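Local coordinates for fat acid-binding protein (Eubacterium ventriosum, PDB 3NYI) that probably binds long-chain fatty acids and holds a stearic acid molecule between its two halves, at residues 5-10 and 88-93; 28-33 and 66-71; 166-171 and 195-200; 181-186 and 202-207. One frame throughout, in Å; residues are numbered along the deposited sequence.

Interaction 1: residues 5-10 and 88-93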
# COMPACT_ATOMS: atom_id res chain seq x y z
N TYR A 5 8.97 -7.40 -18.97
CA TYR A 5 7.65 -6.86 -18.64
C TYR A 5 7.76 -5.43 -18.16
O TYR A 5 8.75 -5.03 -17.53
CB TYR A 5 6.96 -7.73 -17.58
CG TYR A 5 6.38 -8.99 -18.15
CD1 TYR A 5 7.16 -10.12 -18.35
CD2 TYR A 5 5.04 -9.05 -18.53
CE1 TYR A 5 6.63 -11.28 -18.89
CE2 TYR A 5 4.50 -10.20 -19.07
CZ TYR A 5 5.30 -11.31 -19.25
OH TYR A 5 4.75 -12.45 -19.79
N LYS A 6 6.73 -4.65 -18.47
CA LYS A 6 6.62 -3.34 -17.90
C LYS A 6 5.65 -3.41 -16.72
O LYS A 6 4.44 -3.58 -16.91
CB LYS A 6 6.15 -2.34 -18.94
CG LYS A 6 7.21 -1.99 -19.96
CD LYS A 6 8.34 -1.18 -19.34
CE LYS A 6 9.36 -0.78 -20.41
NZ LYS A 6 10.30 0.28 -19.94
N ILE A 7 6.20 -3.32 -15.51
CA ILE A 7 5.40 -3.35 -14.28
C ILE A 7 4.81 -1.97 -14.00
O ILE A 7 5.52 -0.96 -14.02
CB ILE A 7 6.24 -3.86 -13.11
CG1 ILE A 7 6.71 -5.29 -13.40
CG2 ILE A 7 5.45 -3.79 -11.80
CD1 ILE A 7 7.71 -5.85 -12.40
N VAL A 8 3.50 -1.92 -13.76
CA VAL A 8 2.81 -0.68 -13.44
C VAL A 8 2.05 -0.84 -12.11
O VAL A 8 1.60 -1.93 -11.78
CB VAL A 8 1.81 -0.30 -14.57
CG1 VAL A 8 1.13 1.06 -14.30
CG2 VAL A 8 2.53 -0.30 -15.94
N SER A 9 1.96 0.24 -11.34
CA SER A 9 1.13 0.24 -10.13
C SER A 9 0.48 1.59 -9.99
O SER A 9 0.98 2.58 -10.54
CB SER A 9 1.97 -0.06 -8.89
OG SER A 9 1.18 -0.04 -7.70
N ASP A 10 -0.64 1.65 -9.27
CA ASP A 10 -1.20 2.94 -8.88
C ASP A 10 -0.38 3.46 -7.72
O ASP A 10 0.40 2.72 -7.11
CB ASP A 10 -2.72 2.86 -8.58
CG ASP A 10 -3.05 2.00 -7.35
OD1 ASP A 10 -2.18 1.85 -6.48
OD2 ASP A 10 -4.19 1.49 -7.27
N VAL A 88 2.13 -5.60 -16.84
CA VAL A 88 1.49 -6.10 -15.63
C VAL A 88 1.21 -4.95 -14.68
O VAL A 88 2.12 -4.23 -14.29
CB VAL A 88 2.39 -7.13 -14.89
CG1 VAL A 88 1.61 -7.73 -13.75
CG2 VAL A 88 2.84 -8.21 -15.85
N CYS A 89 -0.05 -4.81 -14.28
CA CYS A 89 -0.47 -3.64 -13.52
C CYS A 89 -1.10 -4.00 -12.18
O CYS A 89 -2.10 -4.72 -12.14
CB CYS A 89 -1.46 -2.83 -14.37
SG CYS A 89 -2.11 -1.37 -13.55
N PHE A 90 -0.53 -3.50 -11.08
CA PHE A 90 -1.06 -3.74 -9.73
C PHE A 90 -1.85 -2.54 -9.21
O PHE A 90 -1.45 -1.40 -9.40
CB PHE A 90 0.08 -4.00 -8.74
CG PHE A 90 0.87 -5.23 -9.03
CD1 PHE A 90 0.60 -6.41 -8.35
CD2 PHE A 90 1.90 -5.20 -9.96
CE1 PHE A 90 1.33 -7.56 -8.61
CE2 PHE A 90 2.64 -6.34 -10.23
CZ PHE A 90 2.36 -7.52 -9.55
N THR A 91 -2.95 -2.81 -8.53
CA THR A 91 -3.73 -1.72 -7.96
C THR A 91 -3.98 -1.99 -6.49
O THR A 91 -3.83 -3.12 -6.01
CB THR A 91 -5.11 -1.57 -8.63
OG1 THR A 91 -5.94 -2.68 -8.29
CG2 THR A 91 -4.98 -1.51 -10.13
N ILE A 92 -4.36 -0.93 -5.79
CA ILE A 92 -4.80 -1.05 -4.41
C ILE A 92 -6.00 -2.01 -4.35
O ILE A 92 -6.71 -2.19 -5.35
CB ILE A 92 -5.19 0.36 -3.88
CG1 ILE A 92 -5.35 0.36 -2.35
CG2 ILE A 92 -6.47 0.87 -4.59
CD1 ILE A 92 -5.60 1.79 -1.75
N THR A 93 -6.22 -2.64 -3.20
CA THR A 93 -7.37 -3.53 -3.01
C THR A 93 -8.70 -2.94 -3.52
O THR A 93 -9.01 -1.78 -3.27
CB THR A 93 -7.55 -3.96 -1.54
OG1 THR A 93 -8.77 -4.70 -1.40
CG2 THR A 93 -7.60 -2.74 -0.62

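Interaction 2: residues 28-33 and 66-71. With STE (stearic acid), chain C.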
# COMPACT_ATOMS: atom_id res chain seq x y z
N VAL A 28 0.88 5.01 -11.82
CA VAL A 28 -0.31 5.76 -12.22
C VAL A 28 -0.90 6.41 -10.97
O VAL A 28 -1.35 5.73 -10.04
CB VAL A 28 -1.35 4.86 -12.90
CG1 VAL A 28 -2.65 5.66 -13.26
CG2 VAL A 28 -0.76 4.22 -14.14
N PRO A 29 -0.88 7.75 -10.92
CA PRO A 29 -1.26 8.47 -9.70
C PRO A 29 -2.76 8.52 -9.38
O PRO A 29 -3.60 8.73 -10.27
CB PRO A 29 -0.77 9.90 -9.95
CG PRO A 29 -0.43 9.99 -11.40
CD PRO A 29 -0.51 8.65 -12.03
N LEU A 30 -3.09 8.38 -8.10
CA LEU A 30 -4.39 8.81 -7.61
C LEU A 30 -4.33 10.33 -7.41
O LEU A 30 -3.27 10.92 -7.56
CB LEU A 30 -4.77 8.08 -6.32
CG LEU A 30 -5.41 6.71 -6.59
CD1 LEU A 30 -4.36 5.62 -6.91
CD2 LEU A 30 -6.30 6.27 -5.42
N SER A 31 -5.47 10.95 -7.10
CA SER A 31 -5.48 12.39 -6.84
C SER A 31 -6.01 12.70 -5.45
O SER A 31 -6.71 11.89 -4.83
CB SER A 31 -6.30 13.13 -7.90
OG SER A 31 -5.69 12.97 -9.18
N VAL A 32 -5.64 13.87 -4.95
CA VAL A 32 -6.16 14.36 -3.68
C VAL A 32 -6.74 15.77 -3.86
O VAL A 32 -6.28 16.53 -4.71
CB VAL A 32 -5.08 14.35 -2.59
CG1 VAL A 32 -3.88 15.17 -3.01
CG2 VAL A 32 -5.64 14.85 -1.28
N SER A 33 -7.78 16.10 -3.09
CA SER A 33 -8.37 17.43 -3.10
C SER A 33 -8.58 17.91 -1.67
O SER A 33 -8.99 17.13 -0.81
CB SER A 33 -9.71 17.47 -3.84
OG SER A 33 -10.31 18.76 -3.73
N SER A 66 -9.22 10.50 -4.96
CA SER A 66 -9.96 10.09 -6.13
C SER A 66 -9.14 9.06 -6.88
O SER A 66 -7.93 9.20 -7.02
CB SER A 66 -10.24 11.32 -7.01
OG SER A 66 -11.03 10.97 -8.12
N LEU A 67 -9.81 7.99 -7.33
CA LEU A 67 -9.19 6.93 -8.13
C LEU A 67 -8.60 7.49 -9.43
O LEU A 67 -9.02 8.55 -9.89
CB LEU A 67 -10.25 5.87 -8.44
CG LEU A 67 -11.30 6.25 -9.51
CD1 LEU A 67 -12.19 5.05 -9.81
CD2 LEU A 67 -12.14 7.46 -9.12
N PRO A 68 -7.63 6.78 -10.04
CA PRO A 68 -7.10 7.31 -11.31
C PRO A 68 -8.14 7.17 -12.40
O PRO A 68 -8.96 6.24 -12.33
CB PRO A 68 -5.92 6.37 -11.64
CG PRO A 68 -5.65 5.58 -10.34
CD PRO A 68 -7.01 5.49 -9.68
N SER A 69 -8.13 8.06 -13.38
CA SER A 69 -9.11 8.00 -14.45
C SER A 69 -8.77 6.82 -15.34
O SER A 69 -7.60 6.46 -15.47
CB SER A 69 -9.05 9.29 -15.30
OG SER A 69 -7.81 9.36 -15.99
N VAL A 70 -9.78 6.24 -15.97
CA VAL A 70 -9.55 5.25 -17.02
C VAL A 70 -8.51 5.73 -18.07
O VAL A 70 -7.65 4.96 -18.51
CB VAL A 70 -10.86 4.90 -17.74
CG1 VAL A 70 -10.60 4.03 -18.96
CG2 VAL A 70 -11.84 4.24 -16.78
N GLU A 71 -8.60 6.99 -18.49
CA GLU A 71 -7.68 7.51 -19.51
C GLU A 71 -6.22 7.52 -19.06
O GLU A 71 -5.32 7.29 -19.87
CB GLU A 71 -8.08 8.92 -19.95
CG GLU A 71 -9.48 9.04 -20.51
CD GLU A 71 -10.08 10.42 -20.27
OE1 GLU A 71 -10.59 11.03 -21.23
OE2 GLU A 71 -10.02 10.90 -19.11
C1 STE C . -9.87 6.36 -3.89
O1 STE C . -10.31 5.61 -4.72
O2 STE C . -10.42 7.39 -3.68
C2 STE C . -8.73 5.88 -2.96
C3 STE C . -9.31 5.41 -1.60
C4 STE C . -8.16 5.04 -0.63
C5 STE C . -8.70 4.34 0.64
C6 STE C . -7.53 4.03 1.61
C7 STE C . -8.05 3.43 2.93
C8 STE C . -6.82 3.00 3.78
C9 STE C . -7.27 2.40 5.14
C10 STE C . -6.00 2.08 5.98
C11 STE C . -5.37 0.79 5.44
C12 STE C . -3.86 0.87 5.14
C13 STE C . -3.09 1.94 5.93
C14 STE C . -1.81 1.26 6.48
C15 STE C . -0.77 2.31 6.94
C16 STE C . 0.30 1.59 7.80
C17 STE C . 1.42 1.03 6.89
C18 STE C . 2.58 0.46 7.73
O HOH W 1 -7.68 10.88 -9.97

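Interaction 3: residues 166-171 and 195-200. With STE (stearic acid), chain C.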
# COMPACT_ATOMS: atom_id res chain seq x y z
N PHE A 166 -0.63 -2.10 12.20
CA PHE A 166 -0.39 -0.67 12.34
C PHE A 166 -1.32 0.02 13.30
O PHE A 166 -2.30 -0.57 13.78
CB PHE A 166 -0.42 0.04 10.97
CG PHE A 166 -1.78 0.08 10.31
CD1 PHE A 166 -2.48 1.29 10.21
CD2 PHE A 166 -2.34 -1.06 9.73
CE1 PHE A 166 -3.72 1.37 9.58
CE2 PHE A 166 -3.59 -0.99 9.09
CZ PHE A 166 -4.27 0.23 9.00
N THR A 167 -0.99 1.28 13.60
CA THR A 167 -1.87 2.11 14.39
C THR A 167 -1.97 3.50 13.76
O THR A 167 -1.22 3.82 12.84
CB THR A 167 -1.40 2.17 15.86
OG1 THR A 167 -2.44 2.74 16.67
CG2 THR A 167 -0.11 2.99 16.00
N VAL A 168 -2.93 4.29 14.22
CA VAL A 168 -3.15 5.64 13.69
C VAL A 168 -3.42 6.60 14.85
O VAL A 168 -3.53 6.17 15.98
CB VAL A 168 -4.32 5.65 12.72
CG1 VAL A 168 -3.99 4.79 11.48
CG2 VAL A 168 -5.60 5.15 13.41
N GLY A 169 -3.52 7.90 14.56
CA GLY A 169 -3.66 8.89 15.63
C GLY A 169 -5.08 9.09 16.15
O GLY A 169 -5.28 9.63 17.23
N SER A 170 -6.07 8.65 15.37
CA SER A 170 -7.47 8.84 15.71
C SER A 170 -8.30 8.05 14.72
O SER A 170 -7.76 7.53 13.74
CB SER A 170 -7.85 10.32 15.60
OG SER A 170 -7.82 10.75 14.24
N LEU A 171 -9.60 7.96 14.95
CA LEU A 171 -10.49 7.30 14.00
C LEU A 171 -11.14 8.29 13.04
O LEU A 171 -11.85 7.89 12.12
CB LEU A 171 -11.60 6.55 14.74
CG LEU A 171 -11.26 5.26 15.48
CD1 LEU A 171 -12.54 4.58 15.94
CD2 LEU A 171 -10.48 4.35 14.57
N PRO A 195 -7.10 2.39 17.62
CA PRO A 195 -7.06 0.97 17.25
C PRO A 195 -5.67 0.48 16.88
O PRO A 195 -4.83 1.24 16.40
CB PRO A 195 -7.95 0.93 16.00
CG PRO A 195 -7.71 2.29 15.35
CD PRO A 195 -7.57 3.25 16.52
N VAL A 196 -5.43 -0.80 17.15
CA VAL A 196 -4.37 -1.51 16.48
C VAL A 196 -5.11 -2.20 15.35
O VAL A 196 -6.12 -2.87 15.58
CB VAL A 196 -3.74 -2.59 17.37
CG1 VAL A 196 -2.75 -3.43 16.57
CG2 VAL A 196 -3.06 -1.96 18.59
N ILE A 197 -4.62 -2.02 14.13
CA ILE A 197 -5.36 -2.46 12.96
C ILE A 197 -4.57 -3.51 12.19
O ILE A 197 -3.35 -3.44 12.11
CB ILE A 197 -5.68 -1.26 12.01
CG1 ILE A 197 -6.43 -0.16 12.78
CG2 ILE A 197 -6.46 -1.71 10.75
CD1 ILE A 197 -6.62 1.13 11.97
N ILE A 198 -5.27 -4.48 11.62
CA ILE A 198 -4.64 -5.49 10.80
C ILE A 198 -5.25 -5.44 9.42
O ILE A 198 -6.47 -5.49 9.29
CB ILE A 198 -4.87 -6.92 11.36
CG1 ILE A 198 -4.32 -7.04 12.78
CG2 ILE A 198 -4.23 -7.95 10.43
CD1 ILE A 198 -4.63 -8.38 13.46
N MSE A 199 -4.41 -5.37 8.39
CA MSE A 199 -4.90 -5.53 7.03
C MSE A 199 -4.61 -6.94 6.55
O MSE A 199 -3.46 -7.39 6.55
CB MSE A 199 -4.27 -4.53 6.06
CG MSE A 199 -4.83 -4.70 4.65
SE MSE A 199 -4.24 -3.35 3.36
CE MSE A 199 -5.52 -3.84 1.94
N LYS A 200 -5.66 -7.64 6.14
CA LYS A 200 -5.46 -8.97 5.60
C LYS A 200 -6.63 -9.31 4.72
O LYS A 200 -7.75 -8.82 4.93
CB LYS A 200 -5.33 -10.01 6.73
CG LYS A 200 -6.64 -10.48 7.32
CD LYS A 200 -6.37 -11.61 8.35
CE LYS A 200 -7.66 -12.13 8.98
NZ LYS A 200 -7.40 -13.25 9.96
C1 STE C . -9.87 6.36 -3.89
O1 STE C . -10.31 5.61 -4.72
O2 STE C . -10.42 7.39 -3.68
C2 STE C . -8.73 5.88 -2.96
C3 STE C . -9.31 5.41 -1.60
C4 STE C . -8.16 5.04 -0.63
C5 STE C . -8.70 4.34 0.64
C6 STE C . -7.53 4.03 1.61
C7 STE C . -8.05 3.43 2.93
C8 STE C . -6.82 3.00 3.78
C9 STE C . -7.27 2.40 5.14
C10 STE C . -6.00 2.08 5.98
C11 STE C . -5.37 0.79 5.44
C12 STE C . -3.86 0.87 5.14
C13 STE C . -3.09 1.94 5.93
C14 STE C . -1.81 1.26 6.48
C15 STE C . -0.77 2.31 6.94
C16 STE C . 0.30 1.59 7.80
C17 STE C . 1.42 1.03 6.89
C18 STE C . 2.58 0.46 7.73

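Interaction 4: residues 181-186 and 202-207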
# COMPACT_ATOMS: atom_id res chain seq x y z
N GLY A 181 -14.83 0.53 8.06
CA GLY A 181 -15.38 -0.80 8.17
C GLY A 181 -15.37 -1.40 9.57
O GLY A 181 -15.86 -0.80 10.54
N LYS A 182 -14.79 -2.58 9.68
CA LYS A 182 -14.82 -3.34 10.94
C LYS A 182 -13.99 -2.74 12.08
O LYS A 182 -14.05 -3.21 13.23
CB LYS A 182 -14.42 -4.80 10.69
CG LYS A 182 -15.51 -5.59 9.98
CD LYS A 182 -15.02 -6.98 9.60
CE LYS A 182 -16.13 -7.79 8.93
NZ LYS A 182 -16.59 -7.18 7.65
N VAL A 183 -13.20 -1.72 11.77
CA VAL A 183 -12.43 -1.04 12.81
C VAL A 183 -13.35 -0.15 13.68
O VAL A 183 -12.99 0.22 14.79
CB VAL A 183 -11.27 -0.24 12.20
CG1 VAL A 183 -10.57 0.61 13.25
CG2 VAL A 183 -10.28 -1.21 11.53
N ALA A 184 -14.53 0.18 13.17
CA ALA A 184 -15.50 0.93 13.99
C ALA A 184 -16.29 -0.02 14.88
O ALA A 184 -17.10 -0.81 14.39
CB ALA A 184 -16.46 1.76 13.11
N THR A 185 -16.05 0.04 16.18
CA THR A 185 -16.81 -0.77 17.13
C THR A 185 -17.14 0.07 18.36
O THR A 185 -16.71 1.22 18.46
CB THR A 185 -16.04 -2.06 17.55
OG1 THR A 185 -15.03 -1.75 18.52
CG2 THR A 185 -15.40 -2.75 16.35
N ALA A 186 -17.91 -0.49 19.28
CA ALA A 186 -18.27 0.24 20.48
C ALA A 186 -16.99 0.64 21.22
O ALA A 186 -16.84 1.79 21.62
CB ALA A 186 -19.16 -0.61 21.37
N GLY A 202 -7.37 -8.30 1.91
CA GLY A 202 -7.91 -7.18 1.15
C GLY A 202 -8.65 -6.09 1.91
O GLY A 202 -9.11 -5.11 1.30
N ASP A 203 -8.73 -6.23 3.23
CA ASP A 203 -9.49 -5.28 4.03
C ASP A 203 -8.86 -5.08 5.42
O ASP A 203 -7.92 -5.79 5.78
CB ASP A 203 -10.93 -5.80 4.17
CG ASP A 203 -11.96 -4.68 4.40
OD1 ASP A 203 -11.56 -3.54 4.72
OD2 ASP A 203 -13.17 -4.95 4.25
N ILE A 204 -9.41 -4.15 6.21
CA ILE A 204 -8.92 -3.93 7.59
C ILE A 204 -9.85 -4.46 8.67
O ILE A 204 -11.07 -4.50 8.51
CB ILE A 204 -8.59 -2.45 7.86
CG1 ILE A 204 -9.73 -1.54 7.39
CG2 ILE A 204 -7.29 -2.05 7.13
CD1 ILE A 204 -9.46 -0.05 7.69
N GLY A 205 -9.25 -4.87 9.79
CA GLY A 205 -9.98 -5.36 10.94
C GLY A 205 -9.27 -4.95 12.21
O GLY A 205 -8.12 -4.49 12.17
N LEU A 206 -9.94 -5.10 13.35
CA LEU A 206 -9.40 -4.62 14.61
C LEU A 206 -8.51 -5.68 15.25
O LEU A 206 -8.92 -6.83 15.40
CB LEU A 206 -10.54 -4.24 15.56
CG LEU A 206 -10.18 -3.47 16.83
CD1 LEU A 206 -9.57 -2.11 16.51
CD2 LEU A 206 -11.41 -3.32 17.72
N GLY A 207 -7.28 -5.31 15.59
CA GLY A 207 -6.37 -6.24 16.25
C GLY A 207 -6.07 -5.93 17.71
O GLY A 207 -5.32 -6.65 18.35
O HOH W 2 -13.17 -3.64 7.43

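Interaction 1: residues 5-10 and 88-93
Ile-7 and Phe-90 meet at the apolar centre, the CG2 branch of the isoleucine lying at the edge of the ring, 4.1 Å from CE2. Further along the same sheet face, Val-88 CG2 approaches Tyr-5 CD2 obliquely at 3.6 Å. Helix 128-143 packs on this face, with Val-139 on Ile-7 and Phe-138 edge-to-face on Phe-90, so the bulky apolar side chains of Ile-7, Val-88 and Phe-90 suit their places. The opposite face carries Val-8 and Cys-89, whose CG1 and SG are 4.1 Å apart; Phe-77 of helix 70-81 lies on the cysteine, a small residue that fits close beneath a helix.

Between the faces the backbones pair in parallel, their axes at 18°. Val-8 is gripped twice: its N donates to Val-88 O at 2.7 Å, and its O accepts from Phe-90 N at the same length. Val-88 N to Lys-6 O and Asp-10 N to Phe-90 O, each longer, extend the pairing at the two ends.

Asp-10 forms the polar edge. Its chi1 of 65° sets CG between the backbone N and the carbonyl carbon, and the carboxylate comes close to segment 88-93. There OD2 takes the Ile-92 N-H at 2.8 Å in a nearly straight bond, on its syn side but 25° out of the carboxylate plane. Ser-99 OG also bonds OD2, while Gln-131 NE2 and Ala-12 N hold OD1, so this buried carboxylate is well satisfied. Ile-92 itself comes within about 4 Å of the stearic acid. Neighbouring parallel strands with helices on both faces, and binding loops at their C-terminal ends, are typical of an alpha/beta domain, here that of a DegV-family protein.

Interaction 2: residues 28-33 and 66-71
Pro-68 presses its ring against Leu-30 and Val-28. Its CG lies 3.7 Å from Leu-30 CD1, the two side chains crossing obliquely, while its CB meets Val-28 CG1, also at 3.7 Å, with the side chains at about a right angle. A compact, apolar ring suits a place between two branched aliphatics, and Tyr-73 of helix 70-81 packs on it as well.

Ser-66 joins Ser-31 in an antiparallel hydrogen-bonded pair: Ser-31 N donates to Ser-66 O at 3.0 Å, almost straight, and Ser-66 N returns a more bent bond to Ser-31 O. This fastens the short strand 64-66 to strand 25-33; the chain then leaves the sheet at Leu-67 and Pro-68 to reach Ser-69, the N-cap of helix 70-81. Small serines suit this partly exposed pair, where a water links Ser-31 OG to Leu-67 O, donating to the latter at 2.7 Å.

Leu-30 has chi1 of -84°, which puts CG beside the backbone N, 3.6 Å from Ser-66 O. Of its branches, CD1 goes to the proline, whereas CD2 touches C2 of the stearic acid at 3.5 Å, an apolar contact beside the fatty acid's carboxyl end. That carboxyl group is hydrogen-bonded to Ser-97 OG and Thr-65 OG1.

Interaction 3: residues 166-171 and 195-200
Pro-195 starts the contact against two aliphatic side chains of the other segment. Its CG is 3.5 Å from Leu-171 CD2, the two side chains lying alongside and pointing opposite ways. The Val-168 side chain crosses it at about a right angle, with CG2 4.0 Å from Pro-195 CG. The proline's carbonyl O accepts the hydroxyl of Thr-167 at 2.8 Å, so a beta-branched residue with a polar arm suits that strand end. Val-196 turns its side chain to the face opposite Ile-197, while its CA makes a CA-H...O contact of 3.5 Å with Phe-166 O.

Ile-197 carries the main packing. Its N and O both bond to Phe-166, the N-H reaching Phe-166 O at 2.8 Å in an antiparallel hydrogen-bonded pair. The Phe-166 ring reaches back over Ile-197, whose CB makes a CH-pi contact with one face, offset toward the rim; CG2 comes to 3.4 Å from CE2. Over the centre of the opposite face lies C14 of the stearic acid, 3.5 Å above the plane: one flat aromatic joins sheet to lipid.

Strand 194-200 runs between strands 163-167 and 203-210, with Ile-204 beside Ile-197, while helix 213-231 packs on the face bearing Thr-167 and Val-196.

Interaction 4: residues 181-186 and 202-207
Lys-182 and Val-183 pass beside Gly-205 and Leu-206 without forming a sheet pair, the Lys-182 CA lying 5.2 Å from the Gly-205 CA, and no direct hydrogen bond joins the two backbones.

Val-183 carries the packing. Its chi1 of 173° sends CG1 anti to the backbone N; CG2 rests 3.9 Å from Gly-205 C and 4.1 Å from Ile-204 CD1, while CG1 looks more distantly to Leu-206 CD1. A short branched side chain suits this buried spot, where Pro-195, Ile-197 and Leu-171 also surround it.

The segment 202-207 opens the second arm of a beta-hairpin whose first arm is strand 194-200. Gly-202 lies at the turn, in a backbone shape where a beta carbon would collide with the carbonyl oxygen of the residue before, so glycine fits. Strand 203-210 is outermost in the sheet within this chain, and the loop 181-186 packs against it there. That loop is folded on itself, Ala-184 N bonding to Gly-181 O across a turn; Gly-181 has a positive phi of 45°, which favours glycine.

Toward one end, the CD2 methyl of Leu-206 touches the hydroxyl oxygen OG1 of Thr-185 at 4.0 Å. The loop is steadied there by Thr-188 OG1, hydrogen-bonded to both Val-183 O and Thr-185 N. Toward the other end Lys-182 CB lies 4.0 Å from Ile-204 O, and the backbone N of Lys-182 donates to a water that also lies against Ile-204 O. Asp-203 OD1 accepts Ile-204 N at 2.7 Å on its anti side; Lys-182 NZ and Asp-203 OD2, 5.3 Å apart, are not in contact, though their opposite charges may attract weakly.

In the fold
The stearic acid lies between two sheets and relates all four contacts. Interactions 1 and 2 share one sheet, joined where Ser-9 O meets Val-28 N at 2.7 Å; interactions 3 and 4 share the other, their centres 8 Å apart, with Ile-198 O and Gly-205 N 2.9 Å apart. Interaction 2 borders the carboxyl end of the lipid and interaction 3 the distal part of its chain; the centres of these two interactions are about 25 Å apart. Ile-92 and Ile-204 approach the ligand from interactions 1 and 4. The two halves also touch through the loop residue Thr-93, whose OG1 probably bonds Gly-202 O at 2.8 Å and whose CG2 packs on Met-199 CE.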